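Local coordinates for protein type I polyketide synthase PikAII (Streptomyces venezuelae, PDB 3QP9) that probably epimerises the alpha-substituent of a beta-keto polyketide intermediate without reducing the ketone, as a C2-type ketoreductase of a modular polyketide synthase, at residues L229-S237 with T507-A515; S401-G409 with T487-F496. All blocks are in the same frame, centred on the assembly; numbering follows the deposited sequence.

Overall arrangement
Both contacts gather C-terminal chain around the middle of this ketoreductase, whose Rossmann-type halves are joined through the strands 227-235, 29-36 and 485-488. Interaction 1 is partly buried: turns from 507-515 lie against strand 227-235, and arginines, acids and waters settle its polar groups. Interaction 2 is buried deeper, joins the end of strand 396-402 to strand 485-488 and helix 493-501, and works almost wholly through aliphatic and aromatic side chains, with no hydrogen bond across it. They share a border. Leu233 packs on Trp407 and Leu512 on Trp493, so the leucines of one continue the aromatic cluster of the other. Separately, Arg231 NH1 probably donates to Ile406 O.

Interaction 1. Residues L229-S237 with T507-A515; sequences LARRLVRAS and TLLADLPEA
Leu233 N donates to Leu508 O at 2.9 Å and 158°, the one direct backbone hydrogen bond by which two overlapping type I turns, Thr507-Ala510 and Leu509-Leu512, are pinned to strand 227-235 of this Rossmann-type ketoreductase. Because the turns form no strand, water fills in: water 3 donates to Leu233 O and Leu508 O and accepts from Asp511 N, while water 4 links Arg235 N to Asp511 O. Leu233 CD2 meets Leu509 CD2 at 4.0 Å, and Leu233 also packs on Trp407 and Trp493, so a branched apolar end suits the place.

Arg232 folds back at chi2 (-61°), laying one face of its guanidinium over Thr507 O. NH2 is satisfied by Arg231 O, 3.1 Å away and in the guanidinium plane; the same oxygen accepts from water 1, which donates weakly to Thr507 OG1. NH1 pairs with Glu218, which also bonds Thr507 OG1, and with water 2, itself donating to Asp511 OD1. The salt bridge from Arg232 NE to Asp511 OD2 is weak, at 3.4 Å, with planes 63° apart.

Toward the partly exposed end, extended Arg235 is long enough to reach the start of helix 513-516. Arg235 CG rests on Leu512 CD1, NH2 reaches Ser27 O, and NE gives Glu514 OE2 a 3.0 Å bond within the guanidinium plane but from above the carboxylate plane, NH1 adding a weaker bond to that oxygen.

Interaction 2. Residues S401-G409 with T487-F496; sequences SSVAAIWGG and TIADVDWSSF
With CG set between its backbone N and carbonyl carbon (chi1 55°), Trp407 swings its indole toward 487-496, and Phe496, whose first torsion puts CG opposite the backbone N, brings its ring edge to meet it. Phe496 CZ lies over one indole face, 3.4 Å from Trp407 NE1, in an edge-to-face pair with planes at 61°. Val403 CB lies over the opposite face, toward its rim, so the indole is held between a ring edge and a branched aliphatic group. Trp493 adds an offset edge-to-face contact, its CH2 4.0 Å from Trp407 CZ3 and the planes 80° apart; its own NE1 is satisfied by Tyr30 OH.

Short aliphatic side chains, which leave room for the bulky indole, meet its benzo end. Ala489 CB meets Trp407 CH2 at the ring edge and also touches Val403 CG1, while Val491 CG2 approaches the same CH2. Thr487 turns two different branches to its neighbours: CG2 packs on Val403 CG1 at 3.8 Å, and OG1 lies alongside Ile406 CG1.

The cluster thus joins the turn after strand 396-402 to strand 485-488 and the first turn of helix 493-501, which Asp492 N-caps. Strand 435-441 lies between the two strands, and Leu233 of strand 227-235 packs against Ile406, Trp407 and Trp493.

Interaction 1. Residues L229-S237 with T507-A515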
ATOM      1  N   LEU A 229       6.666  17.761   2.504  1.00 26.03           N
ATOM      2  CA  LEU A 229       6.922  16.691   3.485  1.00 24.19           C
ATOM      3  C   LEU A 229       7.510  15.414   2.833  1.00 23.43           C
ATOM      4  O   LEU A 229       7.120  15.055   1.751  1.00 23.59           O
ATOM      5  CB  LEU A 229       5.652  16.287   4.241  1.00 25.77           C
ATOM      6  CG  LEU A 229       5.054  17.422   5.083  1.00 23.54           C
ATOM      7  CD1 LEU A 229       4.074  18.291   4.191  1.00 28.65           C
ATOM      8  CD2 LEU A 229       4.283  17.002   6.423  1.00 27.86           C
ATOM      9  N   ALA A 230       8.441  14.732   3.509  1.00 22.97           N
ATOM     10  CA  ALA A 230       9.081  13.592   2.947  1.00 21.11           C
ATOM     11  C   ALA A 230       8.900  12.376   3.840  1.00 22.72           C
ATOM     12  O   ALA A 230       8.923  12.445   5.098  1.00 26.12           O
ATOM     13  CB  ALA A 230      10.593  13.876   2.741  1.00 22.97           C
ATOM     14  N   ARG A 231       8.728  11.253   3.186  1.00 22.76           N
ATOM     15  CA  ARG A 231       8.383   9.979   3.833  1.00 21.04           C
ATOM     16  C   ARG A 231       9.544   9.297   4.567  1.00 19.91           C
ATOM     17  O   ARG A 231      10.693   9.137   4.016  1.00 24.33           O
ATOM     18  CB  ARG A 231       7.796   9.036   2.777  1.00 20.08           C
ATOM     19  CG  ARG A 231       7.081   7.756   3.362  1.00 17.53           C
ATOM     20  CD  ARG A 231       6.078   7.245   2.252  1.00 19.21           C
ATOM     21  NE  ARG A 231       5.467   5.950   2.690  1.00 20.11           N
ATOM     22  CZ  ARG A 231       6.031   4.741   2.570  1.00 19.47           C
ATOM     23  NH1 ARG A 231       5.342   3.647   2.981  1.00 25.40           N
ATOM     24  NH2 ARG A 231       7.295   4.591   2.197  1.00 20.84           N
ATOM     25  N   ARG A 232       9.266   8.871   5.774  1.00 20.65           N
ATOM     26  CA  ARG A 232      10.316   8.282   6.649  1.00 22.24           C
ATOM     27  C   ARG A 232       9.729   7.085   7.377  1.00 23.90           C
ATOM     28  O   ARG A 232       8.617   7.192   7.898  1.00 24.35           O
ATOM     29  CB  ARG A 232      10.720   9.379   7.737  1.00 22.33           C
ATOM     30  CG  ARG A 232      11.517  10.559   7.185  1.00 20.16           C
ATOM     31  CD  ARG A 232      12.888  10.053   6.553  1.00 24.15           C
ATOM     32  NE  ARG A 232      13.728  11.222   6.180  1.00 26.15           N
ATOM     33  CZ  ARG A 232      13.693  11.795   4.990  1.00 27.11           C
ATOM     34  NH1 ARG A 232      14.487  12.807   4.707  1.00 27.75           N
ATOM     35  NH2 ARG A 232      12.844  11.330   4.077  1.00 25.70           N
ATOM     36  N   LEU A 233      10.443   5.973   7.457  1.00 23.53           N
ATOM     37  CA  LEU A 233      10.127   4.898   8.417  1.00 23.59           C
ATOM     38  C   LEU A 233      10.861   5.127   9.714  1.00 24.44           C
ATOM     39  O   LEU A 233      12.072   5.259   9.725  1.00 25.11           O
ATOM     40  CB  LEU A 233      10.513   3.551   7.795  1.00 23.20           C
ATOM     41  CG  LEU A 233      10.171   2.372   8.712  1.00 22.86           C
ATOM     42  CD1 LEU A 233       8.636   2.201   8.477  1.00 22.87           C
ATOM     43  CD2 LEU A 233      10.982   1.178   8.165  1.00 27.42           C
ATOM     44  N   VAL A 234      10.131   5.301  10.813  1.00 24.17           N
ATOM     45  CA  VAL A 234      10.746   5.525  12.085  1.00 24.82           C
ATOM     46  C   VAL A 234      10.279   4.500  13.132  1.00 25.19           C
ATOM     47  O   VAL A 234       9.232   3.838  12.993  1.00 24.52           O
ATOM     48  CB  VAL A 234      10.443   6.999  12.636  1.00 25.89           C
ATOM     49  CG1 VAL A 234      11.027   8.096  11.602  1.00 29.10           C
ATOM     50  CG2 VAL A 234       8.990   7.134  12.907  1.00 26.16           C
ATOM     51  N   ARG A 235      10.996   4.404  14.248  1.00 27.10           N
ATOM     52  CA  ARG A 235      10.493   3.546  15.343  1.00 30.34           C
ATOM     53  C   ARG A 235       9.256   4.132  15.952  1.00 30.47           C
ATOM     54  O   ARG A 235       9.130   5.358  16.136  1.00 29.37           O
ATOM     55  CB  ARG A 235      11.523   3.415  16.494  1.00 31.91           C
ATOM     56  CG  ARG A 235      12.558   2.422  16.150  1.00 35.14           C
ATOM     57  CD  ARG A 235      13.478   2.012  17.286  1.00 38.22           C
ATOM     58  NE  ARG A 235      14.517   1.200  16.654  1.00 36.96           N
ATOM     59  CZ  ARG A 235      14.404  -0.085  16.357  1.00 40.09           C
ATOM     60  NH1 ARG A 235      15.423  -0.725  15.735  1.00 37.30           N
ATOM     61  NH2 ARG A 235      13.291  -0.725  16.696  1.00 39.65           N
ATOM     62  N   ALA A 236       8.318   3.268  16.228  1.00 32.47           N
ATOM     63  CA  ALA A 236       7.100   3.641  16.910  1.00 36.09           C
ATOM     64  C   ALA A 236       7.066   2.995  18.293  1.00 38.34           C
ATOM     65  O   ALA A 236       6.170   2.226  18.595  1.00 37.58           O
ATOM     66  CB  ALA A 236       5.876   3.211  16.091  1.00 35.44           C
ATOM     67  N   SER A 237       8.064   3.240  19.123  1.00 41.27           N
ATOM     68  CA  SER A 237       8.086   2.547  20.413  1.00 47.48           C
ATOM     69  C   SER A 237       6.899   2.986  21.399  1.00 47.71           C
ATOM     70  O   SER A 237       6.194   3.965  21.128  1.00 46.64           O
ATOM     71  CB  SER A 237       9.513   2.567  20.998  1.00 47.98           C
ATOM     72  OG  SER A 237      10.328   1.689  20.175  1.00 51.49           O
ATOM     73  N   THR A 507      16.126   7.853   1.023  1.00 26.17           N
ATOM     74  CA  THR A 507      16.174   8.557   2.316  1.00 25.34           C
ATOM     75  C   THR A 507      15.097   8.052   3.261  1.00 23.82           C
ATOM     76  O   THR A 507      14.891   8.585   4.399  1.00 23.92           O
ATOM     77  CB  THR A 507      15.888  10.040   2.133  1.00 24.68           C
ATOM     78  OG1 THR A 507      14.651  10.184   1.397  1.00 29.14           O
ATOM     79  CG2 THR A 507      17.031  10.813   1.402  1.00 26.00           C
ATOM     80  N   LEU A 508      14.377   7.009   2.874  1.00 25.62           N
ATOM     81  CA  LEU A 508      13.320   6.447   3.713  1.00 24.64           C
ATOM     82  C   LEU A 508      13.796   6.036   5.121  1.00 26.47           C
ATOM     83  O   LEU A 508      13.065   6.136   6.115  1.00 24.81           O
ATOM     84  CB  LEU A 508      12.681   5.214   2.992  1.00 27.96           C
ATOM     85  CG  LEU A 508      11.437   4.717   3.715  1.00 25.32           C
ATOM     86  CD1 LEU A 508      10.144   5.714   3.804  1.00 24.75           C
ATOM     87  CD2 LEU A 508      11.040   3.295   3.358  1.00 22.25           C
ATOM     88  N   LEU A 509      15.028   5.565   5.223  1.00 25.99           N
ATOM     89  CA  LEU A 509      15.544   5.107   6.522  1.00 25.17           C
ATOM     90  C   LEU A 509      16.485   6.160   7.173  1.00 24.32           C
ATOM     91  O   LEU A 509      17.207   5.825   8.086  1.00 24.83           O
ATOM     92  CB  LEU A 509      16.394   3.813   6.227  1.00 25.00           C
ATOM     93  CG  LEU A 509      15.668   2.748   5.456  1.00 26.63           C
ATOM     94  CD1 LEU A 509      16.529   1.481   5.244  1.00 27.47           C
ATOM     95  CD2 LEU A 509      14.322   2.409   6.279  1.00 25.19           C
ATOM     96  N   ALA A 510      16.456   7.415   6.734  1.00 25.52           N
ATOM     97  CA  ALA A 510      17.403   8.451   7.187  1.00 24.83           C
ATOM     98  C   ALA A 510      17.223   8.768   8.643  1.00 24.17           C
ATOM     99  O   ALA A 510      18.155   9.218   9.287  1.00 21.95           O
ATOM    100  CB  ALA A 510      17.244   9.745   6.319  1.00 26.42           C
ATOM    101  N   ASP A 511      16.016   8.545   9.139  1.00 23.41           N
ATOM    102  CA  ASP A 511      15.678   8.992  10.484  1.00 25.92           C
ATOM    103  C   ASP A 511      15.464   7.758  11.441  1.00 24.94           C
ATOM    104  O   ASP A 511      14.773   7.784  12.453  1.00 25.15           O
ATOM    105  CB  ASP A 511      14.482   9.978  10.425  1.00 27.96           C
ATOM    106  CG  ASP A 511      14.807  11.336   9.645  1.00 30.01           C
ATOM    107  OD1 ASP A 511      15.945  11.663   9.224  1.00 34.80           O
ATOM    108  OD2 ASP A 511      13.836  12.073   9.444  1.00 32.61           O
ATOM    109  N   LEU A 512      16.040   6.635  11.074  1.00 24.88           N
ATOM    110  CA  LEU A 512      15.976   5.473  11.898  1.00 24.76           C
ATOM    111  C   LEU A 512      17.408   5.072  12.295  1.00 24.43           C
ATOM    112  O   LEU A 512      18.141   4.501  11.487  1.00 26.33           O
ATOM    113  CB  LEU A 512      15.286   4.348  11.097  1.00 25.40           C
ATOM    114  CG  LEU A 512      15.017   2.990  11.740  1.00 27.93           C
ATOM    115  CD1 LEU A 512      14.233   3.335  12.945  1.00 37.83           C
ATOM    116  CD2 LEU A 512      14.126   2.146  10.782  1.00 30.28           C
ATOM    117  N   PRO A 513      17.834   5.391  13.538  1.00 26.21           N
ATOM    118  CA  PRO A 513      19.271   5.205  13.940  1.00 27.18           C
ATOM    119  C   PRO A 513      20.038   3.939  13.506  1.00 29.56           C
ATOM    120  O   PRO A 513      21.104   4.073  12.922  1.00 27.68           O
ATOM    121  CB  PRO A 513      19.237   5.335  15.453  1.00 29.64           C
ATOM    122  CG  PRO A 513      18.131   6.415  15.644  1.00 27.34           C
ATOM    123  CD  PRO A 513      17.039   6.093  14.581  1.00 27.25           C
ATOM    124  N   GLU A 514      19.511   2.744  13.784  1.00 29.39           N
ATOM    125  CA  GLU A 514      20.225   1.508  13.435  1.00 33.32           C
ATOM    126  C   GLU A 514      20.389   1.409  11.913  1.00 32.21           C
ATOM    127  O   GLU A 514      21.323   0.774  11.399  1.00 34.82           O
ATOM    128  CB  GLU A 514      19.472   0.283  13.960  1.00 33.62           C
ATOM    129  CG  GLU A 514      19.142   0.225  15.456  1.00 41.74           C
ATOM    130  CD  GLU A 514      18.118   1.244  16.073  1.00 48.61           C
ATOM    131  OE1 GLU A 514      18.213   1.364  17.323  1.00 54.91           O
ATOM    132  OE2 GLU A 514      17.217   1.891  15.438  1.00 47.87           O
ATOM    133  N   ALA A 515      19.455   1.990  11.151  1.00 29.41           N
ATOM    134  CA  ALA A 515      19.613   1.896   9.719  1.00 26.37           C
ATOM    135  C   ALA A 515      20.540   2.980   9.190  1.00 28.65           C
ATOM    136  O   ALA A 515      21.471   2.691   8.437  1.00 27.14           O
ATOM    137  CB  ALA A 515      18.210   1.949   9.016  1.00 26.70           C
TER
HETATM  138  O   HOH W   1      11.605   8.584   1.342  1.00 24.66           O
HETATM  139  O   HOH W   2      16.111  13.133   7.091  1.00 34.53           O
HETATM  140  O   HOH W   3      13.656   7.276   8.522  1.00 25.30           O
HETATM  141  O   HOH W   4      13.395   6.131  14.474  1.00 32.91           O

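Interaction 2. Residues S401-G409 with T487-F496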
ATOM      1  N   SER A 401      -1.634  -6.312   6.244  1.00 30.45           N
ATOM      2  CA  SER A 401      -0.891  -5.824   5.127  1.00 30.51           C
ATOM      3  C   SER A 401       0.543  -6.357   5.260  1.00 28.69           C
ATOM      4  O   SER A 401       0.811  -7.338   5.989  1.00 27.70           O
ATOM      5  CB  SER A 401      -0.984  -4.282   5.162  1.00 30.28           C
ATOM      6  OG  SER A 401      -0.133  -3.591   4.250  1.00 32.82           O
ATOM      7  N   SER A 402       1.488  -5.703   4.610  1.00 29.20           N
ATOM      8  CA  SER A 402       2.825  -6.301   4.430  1.00 26.61           C
ATOM      9  C   SER A 402       3.860  -5.200   4.326  1.00 26.76           C
ATOM     10  O   SER A 402       3.582  -4.157   3.758  1.00 25.35           O
ATOM     11  CB  SER A 402       2.828  -7.120   3.144  1.00 29.00           C
ATOM     12  OG  SER A 402       4.139  -7.299   2.668  1.00 27.95           O
ATOM     13  N   VAL A 403       5.053  -5.466   4.828  1.00 26.60           N
ATOM     14  CA  VAL A 403       6.172  -4.582   4.616  1.00 29.01           C
ATOM     15  C   VAL A 403       6.434  -4.284   3.084  1.00 30.41           C
ATOM     16  O   VAL A 403       7.165  -3.342   2.788  1.00 29.73           O
ATOM     17  CB  VAL A 403       7.484  -5.083   5.309  1.00 30.55           C
ATOM     18  CG1 VAL A 403       7.339  -5.163   6.871  1.00 31.30           C
ATOM     19  CG2 VAL A 403       7.960  -6.489   4.757  1.00 26.40           C
ATOM     20  N   ALA A 404       5.822  -5.045   2.158  1.00 28.17           N
ATOM     21  CA  ALA A 404       5.997  -4.796   0.672  1.00 28.38           C
ATOM     22  C   ALA A 404       5.326  -3.451   0.355  1.00 28.01           C
ATOM     23  O   ALA A 404       5.820  -2.679  -0.467  1.00 26.86           O
ATOM     24  CB  ALA A 404       5.365  -5.913  -0.166  1.00 29.75           C
ATOM     25  N   ALA A 405       4.314  -3.106   1.133  1.00 26.66           N
ATOM     26  CA  ALA A 405       3.647  -1.856   0.936  1.00 27.47           C
ATOM     27  C   ALA A 405       4.305  -0.675   1.664  1.00 27.70           C
ATOM     28  O   ALA A 405       3.917   0.500   1.452  1.00 27.94           O
ATOM     29  CB  ALA A 405       2.156  -2.007   1.409  1.00 25.25           C
ATOM     30  N   ILE A 406       5.213  -0.976   2.578  1.00 27.01           N
ATOM     31  CA  ILE A 406       5.847   0.048   3.426  1.00 27.51           C
ATOM     32  C   ILE A 406       7.154   0.530   2.776  1.00 28.96           C
ATOM     33  O   ILE A 406       7.288   1.700   2.433  1.00 28.51           O
ATOM     34  CB  ILE A 406       6.161  -0.513   4.776  1.00 26.14           C
ATOM     35  CG1 ILE A 406       4.821  -0.890   5.499  1.00 26.85           C
ATOM     36  CG2 ILE A 406       6.954   0.559   5.641  1.00 26.69           C
ATOM     37  CD1 ILE A 406       3.781   0.261   5.663  1.00 24.84           C
ATOM     38  N   TRP A 407       8.049  -0.406   2.493  1.00 28.32           N
ATOM     39  CA  TRP A 407       9.300  -0.055   1.899  1.00 31.59           C
ATOM     40  C   TRP A 407       9.451  -0.674   0.504  1.00 31.68           C
ATOM     41  O   TRP A 407      10.174  -0.126  -0.325  1.00 32.55           O
ATOM     42  CB  TRP A 407      10.471  -0.417   2.848  1.00 30.13           C
ATOM     43  CG  TRP A 407      10.573  -1.857   3.347  1.00 31.26           C
ATOM     44  CD1 TRP A 407      10.819  -2.991   2.600  1.00 32.73           C
ATOM     45  CD2 TRP A 407      10.525  -2.285   4.713  1.00 33.39           C
ATOM     46  NE1 TRP A 407      10.889  -4.088   3.417  1.00 32.38           N
ATOM     47  CE2 TRP A 407      10.710  -3.687   4.716  1.00 35.74           C
ATOM     48  CE3 TRP A 407      10.300  -1.608   5.950  1.00 33.66           C
ATOM     49  CZ2 TRP A 407      10.746  -4.434   5.901  1.00 36.40           C
ATOM     50  CZ3 TRP A 407      10.297  -2.359   7.134  1.00 34.29           C
ATOM     51  CH2 TRP A 407      10.517  -3.767   7.087  1.00 36.83           C
ATOM     52  N   GLY A 408       8.766  -1.774   0.203  1.00 34.02           N
ATOM     53  CA  GLY A 408       8.908  -2.351  -1.189  1.00 34.23           C
ATOM     54  C   GLY A 408      10.052  -3.361  -1.258  1.00 37.65           C
ATOM     55  O   GLY A 408      10.999  -3.351  -0.419  1.00 40.02           O
ATOM     56  N   GLY A 409      10.064  -4.171  -2.291  1.00 37.56           N
ATOM     57  CA  GLY A 409      11.068  -5.218  -2.424  1.00 37.49           C
ATOM     58  C   GLY A 409      11.052  -5.559  -3.896  1.00 37.35           C
ATOM     59  O   GLY A 409      10.046  -5.431  -4.542  1.00 37.51           O
ATOM     60  N   THR A 487       3.777  -0.789  11.505  1.00 25.32           N
ATOM     61  CA  THR A 487       4.543  -1.891  10.856  1.00 24.53           C
ATOM     62  C   THR A 487       5.137  -2.786  11.982  1.00 25.51           C
ATOM     63  O   THR A 487       5.795  -2.295  12.866  1.00 25.16           O
ATOM     64  CB  THR A 487       5.695  -1.336  10.049  1.00 24.60           C
ATOM     65  OG1 THR A 487       5.126  -0.588   9.014  1.00 26.10           O
ATOM     66  CG2 THR A 487       6.634  -2.446   9.449  1.00 26.29           C
ATOM     67  N   ILE A 488       4.987  -4.111  11.863  1.00 25.16           N
ATOM     68  CA  ILE A 488       5.563  -4.990  12.857  1.00 24.31           C
ATOM     69  C   ILE A 488       6.544  -5.863  12.069  1.00 25.05           C
ATOM     70  O   ILE A 488       6.134  -6.670  11.277  1.00 25.01           O
ATOM     71  CB  ILE A 488       4.501  -5.818  13.458  1.00 23.86           C
ATOM     72  CG1 ILE A 488       3.494  -4.845  14.132  1.00 25.15           C
ATOM     73  CG2 ILE A 488       5.152  -6.770  14.607  1.00 25.35           C
ATOM     74  CD1 ILE A 488       2.421  -5.570  14.876  1.00 33.35           C
ATOM     75  N   ALA A 489       7.817  -5.743  12.379  1.00 25.06           N
ATOM     76  CA  ALA A 489       8.824  -6.470  11.638  1.00 26.39           C
ATOM     77  C   ALA A 489      10.103  -6.646  12.500  1.00 26.68           C
ATOM     78  O   ALA A 489      10.413  -5.792  13.342  1.00 26.43           O
ATOM     79  CB  ALA A 489       9.098  -5.705  10.323  1.00 26.46           C
ATOM     80  N   ASP A 490      10.773  -7.795  12.372  1.00 26.99           N
ATOM     81  CA  ASP A 490      11.977  -8.088  13.125  1.00 28.62           C
ATOM     82  C   ASP A 490      13.083  -7.908  12.101  1.00 29.69           C
ATOM     83  O   ASP A 490      13.267  -8.782  11.241  1.00 28.37           O
ATOM     84  CB  ASP A 490      11.919  -9.559  13.662  1.00 28.43           C
ATOM     85  CG  ASP A 490      13.134  -9.902  14.536  1.00 33.25           C
ATOM     86  OD1 ASP A 490      14.076  -9.079  14.581  1.00 37.63           O
ATOM     87  OD2 ASP A 490      13.158 -10.960  15.198  1.00 38.31           O
ATOM     88  N   VAL A 491      13.795  -6.774  12.186  1.00 29.57           N
ATOM     89  CA  VAL A 491      14.732  -6.336  11.181  1.00 31.24           C
ATOM     90  C   VAL A 491      16.107  -6.105  11.860  1.00 32.95           C
ATOM     91  O   VAL A 491      16.191  -5.416  12.891  1.00 32.82           O
ATOM     92  CB  VAL A 491      14.254  -5.005  10.508  1.00 30.37           C
ATOM     93  CG1 VAL A 491      15.114  -4.760   9.238  1.00 31.46           C
ATOM     94  CG2 VAL A 491      12.765  -5.042  10.094  1.00 29.15           C
ATOM     95  N   ASP A 492      17.155  -6.759  11.356  1.00 32.83           N
ATOM     96  CA  ASP A 492      18.540  -6.364  11.649  1.00 34.38           C
ATOM     97  C   ASP A 492      18.901  -5.300  10.600  1.00 33.19           C
ATOM     98  O   ASP A 492      19.277  -5.628   9.487  1.00 31.64           O
ATOM     99  CB  ASP A 492      19.480  -7.586  11.538  1.00 35.10           C
ATOM    100  CG  ASP A 492      20.965  -7.228  11.637  1.00 38.98           C
ATOM    101  OD1 ASP A 492      21.405  -6.091  11.991  1.00 37.91           O
ATOM    102  OD2 ASP A 492      21.740  -8.131  11.295  1.00 45.43           O
ATOM    103  N   TRP A 493      18.806  -4.035  11.003  1.00 31.95           N
ATOM    104  CA  TRP A 493      19.071  -2.905  10.121  1.00 33.41           C
ATOM    105  C   TRP A 493      20.502  -2.838   9.568  1.00 35.62           C
ATOM    106  O   TRP A 493      20.708  -2.314   8.503  1.00 35.22           O
ATOM    107  CB  TRP A 493      18.666  -1.572  10.836  1.00 33.26           C
ATOM    108  CG  TRP A 493      17.180  -1.560  11.115  1.00 29.47           C
ATOM    109  CD1 TRP A 493      16.547  -1.720  12.309  1.00 27.47           C
ATOM    110  CD2 TRP A 493      16.152  -1.448  10.128  1.00 28.90           C
ATOM    111  NE1 TRP A 493      15.195  -1.662  12.147  1.00 28.04           N
ATOM    112  CE2 TRP A 493      14.915  -1.505  10.813  1.00 26.04           C
ATOM    113  CE3 TRP A 493      16.161  -1.230   8.725  1.00 26.44           C
ATOM    114  CZ2 TRP A 493      13.678  -1.426  10.142  1.00 28.50           C
ATOM    115  CZ3 TRP A 493      14.909  -1.139   8.049  1.00 28.92           C
ATOM    116  CH2 TRP A 493      13.708  -1.205   8.763  1.00 26.12           C
ATOM    117  N   SER A 494      21.477  -3.374  10.320  1.00 37.34           N
ATOM    118  CA  SER A 494      22.851  -3.401   9.859  1.00 38.78           C
ATOM    119  C   SER A 494      22.982  -4.273   8.552  1.00 38.14           C
ATOM    120  O   SER A 494      23.888  -4.026   7.735  1.00 38.79           O
ATOM    121  CB  SER A 494      23.784  -3.807  11.023  1.00 39.33           C
ATOM    122  OG  SER A 494      23.665  -5.196  11.361  1.00 42.10           O
ATOM    123  N   SER A 495      22.063  -5.235   8.331  1.00 35.56           N
ATOM    124  CA  SER A 495      22.031  -6.019   7.077  1.00 36.01           C
ATOM    125  C   SER A 495      21.028  -5.454   6.125  1.00 34.16           C
ATOM    126  O   SER A 495      21.278  -5.364   4.937  1.00 31.90           O
ATOM    127  CB  SER A 495      21.706  -7.483   7.316  1.00 36.71           C
ATOM    128  OG  SER A 495      22.748  -8.010   8.128  1.00 43.17           O
ATOM    129  N   PHE A 496      19.894  -5.009   6.664  1.00 33.32           N
ATOM    130  CA  PHE A 496      18.845  -4.529   5.799  1.00 31.57           C
ATOM    131  C   PHE A 496      19.144  -3.235   5.049  1.00 31.24           C
ATOM    132  O   PHE A 496      18.856  -3.147   3.873  1.00 31.48           O
ATOM    133  CB  PHE A 496      17.513  -4.424   6.564  1.00 30.38           C
ATOM    134  CG  PHE A 496      16.310  -4.123   5.650  1.00 32.71           C
ATOM    135  CD1 PHE A 496      15.457  -5.137   5.228  1.00 29.05           C
ATOM    136  CD2 PHE A 496      16.065  -2.789   5.224  1.00 31.77           C
ATOM    137  CE1 PHE A 496      14.377  -4.812   4.357  1.00 36.25           C
ATOM    138  CE2 PHE A 496      15.028  -2.431   4.368  1.00 33.59           C
ATOM    139  CZ  PHE A 496      14.134  -3.437   3.944  1.00 35.45           C
TER